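DUF4440 domain-containing protein (Prochlorococcus marinus, PDB 3HZP) is of unknown function but belongs to the NTF2-like superfamily, whose cone-like alpha+beta fold often shapes a pocket for small molecules. Local coordinates at residues G74-A78 with I104-I108; A78-L84 with L98-I104. All coordinates share one frame; numbering follows the deposited sequence. Where two conformers were deposited one is given.

Interaction 1 of 2, residues G74-A78 with I104-I108; sequences GSNAA and IFKKI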
loop_
_atom_site.group_PDB
_atom_site.type_symbol
_atom_site.label_atom_id
_atom_site.label_comp_id
_atom_site.label_asym_id
_atom_site.label_seq_id
_atom_site.Cartn_x
_atom_site.Cartn_y
_atom_site.Cartn_z
ATOM N N GLY A 74 -9.876 13.020 7.735
ATOM C CA GLY A 74 -10.621 14.237 7.554
ATOM C C GLY A 74 -11.879 13.936 6.820
ATOM O O GLY A 74 -12.263 12.786 6.613
ATOM N N SER A 75 -12.478 15.001 6.328
ATOM C CA SER A 75 -13.780 14.949 5.781
ATOM C C SER A 75 -13.765 14.475 4.319
ATOM O O SER A 75 -14.749 13.933 3.830
ATOM C CB SER A 75 -14.348 16.365 5.899
ATOM O OG SER A 75 -13.996 16.895 7.180
ATOM N N ASN A 76 -12.627 14.668 3.669
ATOM C CA ASN A 76 -12.507 14.525 2.212
ATOM C C ASN A 76 -11.499 13.511 1.728
ATOM O O ASN A 76 -11.082 13.538 0.570
ATOM C CB ASN A 76 -12.160 15.890 1.590
ATOM C CG ASN A 76 -13.224 16.917 1.826
ATOM O OD1 ASN A 76 -14.403 16.639 1.706
ATOM N ND2 ASN A 76 -12.805 18.131 2.151
ATOM N N ALA A 77 -11.068 12.615 2.624
ATOM C CA ALA A 77 -10.204 11.521 2.239
ATOM C C ALA A 77 -10.517 10.299 3.099
ATOM O O ALA A 77 -11.179 10.414 4.107
ATOM C CB ALA A 77 -8.710 11.913 2.334
ATOM N N ALA A 78 -10.004 9.163 2.681
ATOM C CA ALA A 78 -10.225 7.921 3.411
ATOM C C ALA A 78 -9.217 6.887 3.041
ATOM O O ALA A 78 -8.636 6.901 1.945
ATOM C CB ALA A 78 -11.630 7.373 3.147
ATOM N N ILE A 104 -6.644 4.368 -1.136
ATOM C CA ILE A 104 -6.871 5.689 -0.595
ATOM C C ILE A 104 -7.860 6.393 -1.528
ATOM O O ILE A 104 -7.784 6.219 -2.752
ATOM C CB ILE A 104 -5.587 6.503 -0.507
ATOM C CG1 ILE A 104 -4.518 5.742 0.273
ATOM C CG2 ILE A 104 -5.856 7.898 -0.003
ATOM C CD1 ILE A 104 -4.895 5.504 1.669
ATOM N N PHE A 105 -8.804 7.124 -0.945
ATOM C CA PHE A 105 -9.862 7.839 -1.640
ATOM C C PHE A 105 -9.797 9.321 -1.277
ATOM O O PHE A 105 -9.411 9.675 -0.154
ATOM C CB PHE A 105 -11.214 7.271 -1.210
ATOM C CG PHE A 105 -11.487 5.914 -1.785
ATOM C CD1 PHE A 105 -10.957 4.772 -1.260
ATOM C CD2 PHE A 105 -12.313 5.837 -2.891
ATOM C CE1 PHE A 105 -11.235 3.521 -1.949
ATOM C CE2 PHE A 105 -12.590 4.680 -3.493
ATOM C CZ PHE A 105 -12.050 3.549 -3.037
ATOM N N LYS A 106 -10.190 10.170 -2.232
ATOM C CA LYS A 106 -10.329 11.590 -2.008
ATOM C C LYS A 106 -11.600 12.072 -2.616
ATOM O O LYS A 106 -12.044 11.560 -3.651
ATOM C CB LYS A 106 -9.137 12.344 -2.634
ATOM C CG LYS A 106 -7.809 12.108 -1.899
ATOM C CD LYS A 106 -6.757 13.152 -2.264
ATOM C CE LYS A 106 -6.440 13.031 -3.741
ATOM N NZ LYS A 106 -5.263 13.952 -4.155
ATOM N N LYS A 107 -12.207 13.084 -2.004
ATOM C CA LYS A 107 -13.367 13.730 -2.589
ATOM C C LYS A 107 -12.907 14.860 -3.510
ATOM O O LYS A 107 -12.061 15.718 -3.119
ATOM C CB LYS A 107 -14.241 14.303 -1.481
ATOM C CG LYS A 107 -15.401 13.510 -1.164
ATOM C CD LYS A 107 -16.406 14.273 -0.282
ATOM C CE LYS A 107 -17.221 13.301 0.533
ATOM N NZ LYS A 107 -18.405 13.933 1.185
ATOM N N ILE A 108 -13.400 14.850 -4.733
ATOM C CA ILE A 108 -13.060 15.863 -5.728
ATOM C C ILE A 108 -14.406 16.370 -6.214
ATOM O O ILE A 108 -15.263 15.588 -6.643
ATOM C CB ILE A 108 -12.295 15.250 -6.891
ATOM C CG1 ILE A 108 -11.000 14.536 -6.416
ATOM C CG2 ILE A 108 -12.028 16.293 -7.969
ATOM C CD1 ILE A 108 -10.083 15.390 -5.611
#
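A78 and F105 form a hydrogen-bonded antiparallel pair at the open end of the long beta hairpin made by strands 77-90 and 93-108. This hairpin belongs to the curved sheet of the NTF2-like fold.

Backbone hydrogen bonds do most of the joining. A78 N gives to F105 O, and F105 N returns a straighter bond to A78 O at 2.9 Å, with an angle of 167° at the hydrogen. One step outward, K107 N reaches N76 O at 2.8 Å. This bond carries the pairing on as far as N76.

CA-H...O contacts fill in between these bonds. A77 and K106 are the non-hydrogen-bonded pair, and A77 CA lies 3.1 Å from F105 O. I104 CA makes a similar approach to A78 O.

Side-chain packing divides between the two faces of the sheet. A78 and F105 share one face, where their CB atoms are 4.4 Å apart. The F105 side chain packs on I8, I11 and L12 of helix 4-15. A77 and K106 lie on the other face, which meets the second subunit. There K106 NZ forms a salt bridge with E71 of the second subunit, and A77 packs on L73 of that subunit.

At the outer end the side chains of N76 and K107 cross at about a right angle. The K107 chain is extended beyond CG, and its CD passes 3.7 Å from N76 OD1.

Interaction 2 of 2, residues A78-L84 with L98-I104; sequences AICVFTL and LPTVTSI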
loop_
_atom_site.group_PDB
_atom_site.type_symbol
_atom_site.label_atom_id
_atom_site.label_comp_id
_atom_site.label_asym_id
_atom_site.label_seq_id
_atom_site.Cartn_x
_atom_site.Cartn_y
_atom_site.Cartn_z
ATOM N N ALA A 78 -10.004 9.163 2.681
ATOM C CA ALA A 78 -10.225 7.921 3.411
ATOM C C ALA A 78 -9.217 6.887 3.041
ATOM O O ALA A 78 -8.636 6.901 1.945
ATOM C CB ALA A 78 -11.630 7.373 3.147
ATOM N N ILE A 79 -9.044 5.927 3.943
ATOM C CA ILE A 79 -8.270 4.735 3.700
ATOM C C ILE A 79 -9.203 3.522 3.814
ATOM O O ILE A 79 -9.981 3.443 4.753
ATOM C CB ILE A 79 -7.048 4.599 4.660
ATOM C CG1 ILE A 79 -6.363 3.252 4.425
ATOM C CG2 ILE A 79 -7.413 4.781 6.157
ATOM C CD1 ILE A 79 -4.932 3.198 5.067
ATOM N N CYS A 80 -9.038 2.569 2.894
ATOM C CA CYS A 80 -9.705 1.289 2.994
ATOM C C CYS A 80 -8.720 0.196 2.633
ATOM O O CYS A 80 -8.153 0.193 1.516
ATOM C CB CYS A 80 -10.968 1.241 2.122
ATOM S SG CYS A 80 -11.913 -0.285 2.348
ATOM N N VAL A 81 -8.529 -0.730 3.550
ATOM C CA VAL A 81 -7.679 -1.887 3.352
ATOM C C VAL A 81 -8.542 -3.111 3.278
ATOM O O VAL A 81 -9.398 -3.300 4.147
ATOM C CB VAL A 81 -6.648 -2.025 4.507
ATOM C CG1 VAL A 81 -5.794 -3.313 4.336
ATOM C CG2 VAL A 81 -5.758 -0.753 4.613
ATOM N N PHE A 82 -8.341 -3.950 2.268
ATOM C CA PHE A 82 -9.186 -5.104 2.070
ATOM C C PHE A 82 -8.466 -6.229 1.405
ATOM O O PHE A 82 -7.384 -6.059 0.832
ATOM C CB PHE A 82 -10.435 -4.677 1.241
ATOM C CG PHE A 82 -10.111 -4.116 -0.115
ATOM C CD1 PHE A 82 -9.773 -2.787 -0.259
ATOM C CD2 PHE A 82 -10.142 -4.914 -1.253
ATOM C CE1 PHE A 82 -9.466 -2.259 -1.493
ATOM C CE2 PHE A 82 -9.808 -4.376 -2.489
ATOM C CZ PHE A 82 -9.500 -3.078 -2.611
ATOM N N THR A 83 -9.048 -7.422 1.498
ATOM C CA THR A 83 -8.618 -8.577 0.729
ATOM C C THR A 83 -9.540 -8.691 -0.457
ATOM O O THR A 83 -10.769 -8.632 -0.311
ATOM C CB THR A 83 -8.718 -9.844 1.551
ATOM O OG1 THR A 83 -7.811 -9.769 2.647
ATOM C CG2 THR A 83 -8.337 -11.071 0.684
ATOM N N LEU A 84 -8.947 -8.779 -1.634
ATOM C CA LEU A 84 -9.671 -8.883 -2.903
ATOM C C LEU A 84 -9.563 -10.330 -3.354
ATOM O O LEU A 84 -8.461 -10.838 -3.570
ATOM C CB LEU A 84 -9.041 -7.978 -3.940
ATOM C CG LEU A 84 -9.684 -8.011 -5.324
ATOM C CD1 LEU A 84 -10.989 -7.336 -5.260
ATOM C CD2 LEU A 84 -8.749 -7.332 -6.382
ATOM N N LEU A 98 -5.565 -13.690 -4.169
ATOM C CA LEU A 98 -6.019 -13.233 -2.868
ATOM C C LEU A 98 -5.034 -12.251 -2.246
ATOM O O LEU A 98 -4.359 -12.608 -1.262
ATOM C CB LEU A 98 -6.225 -14.450 -1.952
ATOM C CG LEU A 98 -7.069 -14.195 -0.734
ATOM C CD1 LEU A 98 -8.552 -13.982 -1.112
ATOM C CD2 LEU A 98 -6.919 -15.405 0.213
ATOM N N PRO A 99 -4.869 -11.060 -2.842
ATOM C CA PRO A 99 -3.961 -10.056 -2.262
ATOM C C PRO A 99 -4.613 -9.259 -1.119
ATOM O O PRO A 99 -5.846 -9.110 -1.020
ATOM C CB PRO A 99 -3.697 -9.110 -3.409
ATOM C CG PRO A 99 -4.977 -9.174 -4.216
ATOM C CD PRO A 99 -5.392 -10.591 -4.130
ATOM N N THR A 100 -3.746 -8.648 -0.328
ATOM C CA THR A 100 -4.073 -7.489 0.496
ATOM C C THR A 100 -3.882 -6.213 -0.311
ATOM O O THR A 100 -2.846 -6.045 -0.987
ATOM C CB THR A 100 -3.145 -7.410 1.722
ATOM O OG1 THR A 100 -3.340 -8.590 2.513
ATOM C CG2 THR A 100 -3.437 -6.157 2.597
ATOM N N VAL A 101 -4.893 -5.348 -0.255
ATOM C CA VAL A 101 -4.893 -4.094 -0.984
ATOM C C VAL A 101 -5.101 -2.906 -0.077
ATOM O O VAL A 101 -6.023 -2.909 0.744
ATOM C CB VAL A 101 -6.033 -4.094 -2.045
ATOM C CG1 VAL A 101 -5.998 -2.840 -2.859
ATOM C CG2 VAL A 101 -5.958 -5.366 -2.907
ATOM N N THR A 102 -4.215 -1.917 -0.173
ATOM C CA THR A 102 -4.356 -0.627 0.516
ATOM C C THR A 102 -4.847 0.365 -0.517
ATOM O O THR A 102 -4.199 0.564 -1.558
ATOM C CB THR A 102 -3.041 -0.156 1.101
ATOM O OG1 THR A 102 -2.604 -1.066 2.101
ATOM C CG2 THR A 102 -3.179 1.262 1.688
ATOM N N SER A 103 -6.018 0.956 -0.281
ATOM C CA SER A 103 -6.587 1.961 -1.194
ATOM C C SER A 103 -6.806 3.252 -0.442
ATOM O O SER A 103 -7.130 3.239 0.761
ATOM C CB SER A 103 -7.867 1.449 -1.833
ATOM O OG SER A 103 -8.953 1.283 -0.883
ATOM N N ILE A 104 -6.644 4.368 -1.136
ATOM C CA ILE A 104 -6.871 5.689 -0.595
ATOM C C ILE A 104 -7.860 6.393 -1.528
ATOM O O ILE A 104 -7.784 6.219 -2.752
ATOM C CB ILE A 104 -5.587 6.503 -0.507
ATOM C CG1 ILE A 104 -4.518 5.742 0.273
ATOM C CG2 ILE A 104 -5.856 7.898 -0.003
ATOM C CD1 ILE A 104 -4.895 5.504 1.669
HETATM O O HOH W 1 -5.263 -10.528 2.660
#
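F82 and V101 meet as an antiparallel hydrogen-bonded pair, with the aromatic ring lying over the valine. CG of F82 sits between the backbone N and the carbonyl carbon (chi1 60°), which swings the ring across to strand 100-104. V101 CB lies over one ring face, 3.9 Å from the centroid and 19° off the normal, a CH-pi contact. V101 CG1 touches F82 CZ at 3.5 Å. S103 OG lies at the ring edge, in its plane, beside F82 CE1. An alanine in place of F82 would probably leave V101 without its aromatic cover and open a gap beside L12 of helix 4-15.

S103 turns its hydroxyl back toward C80. S103 OG sits between its own backbone N and carbonyl carbon (chi1 67°), which lets it give a 2.8 Å bond to C80 O. That oxygen also accepts from S103 N, so two donors from one residue hold it.

On the opposite face, I79 and I104 cross obliquely, and I104 CD1 rests 3.8 Å from I79 CB. V81 and T102 lie side by side. T83 CG2 presses on L98 CD1 at 3.4 Å, tighter than usual for two carbons. A water bridges T83 OG1 and T100 OG1, lying 2.7 Å from T100 OG1.

The two faces differ in chemistry. C80, F82, V101 and S103 turn to helix 4-15 and neighbouring strands, and the one hydroxyl among them is satisfied within the hairpin. The other face mixes I79, V81 and I104, which pack on the second subunit, with T100 and T102, whose hydroxyls bond to G40 and Q118 of that subunit; T83 instead bonds to H68 of its own chain.

How the interactions relate
Interactions 1 and 2 are successive parts of one antiparallel ladder, with centres about 15 Å apart. They share A78 and I104, so the alternation of faces runs through without a break. Interaction 2 is the deeper, its centre about 7 Å from that of the chain, against about 16 Å for interaction 1. One face of both packs on helix 4-15, and the other meets the second subunit. I104 packs there on I104 of the second subunit. No active site is established. A bound pentaethylene glycol lies about 3 Å from the side chain of L84, the last residue of segment 78-84, away from the end shared with interaction 1. It probably came from the crystallisation liquor but may mark a pocket.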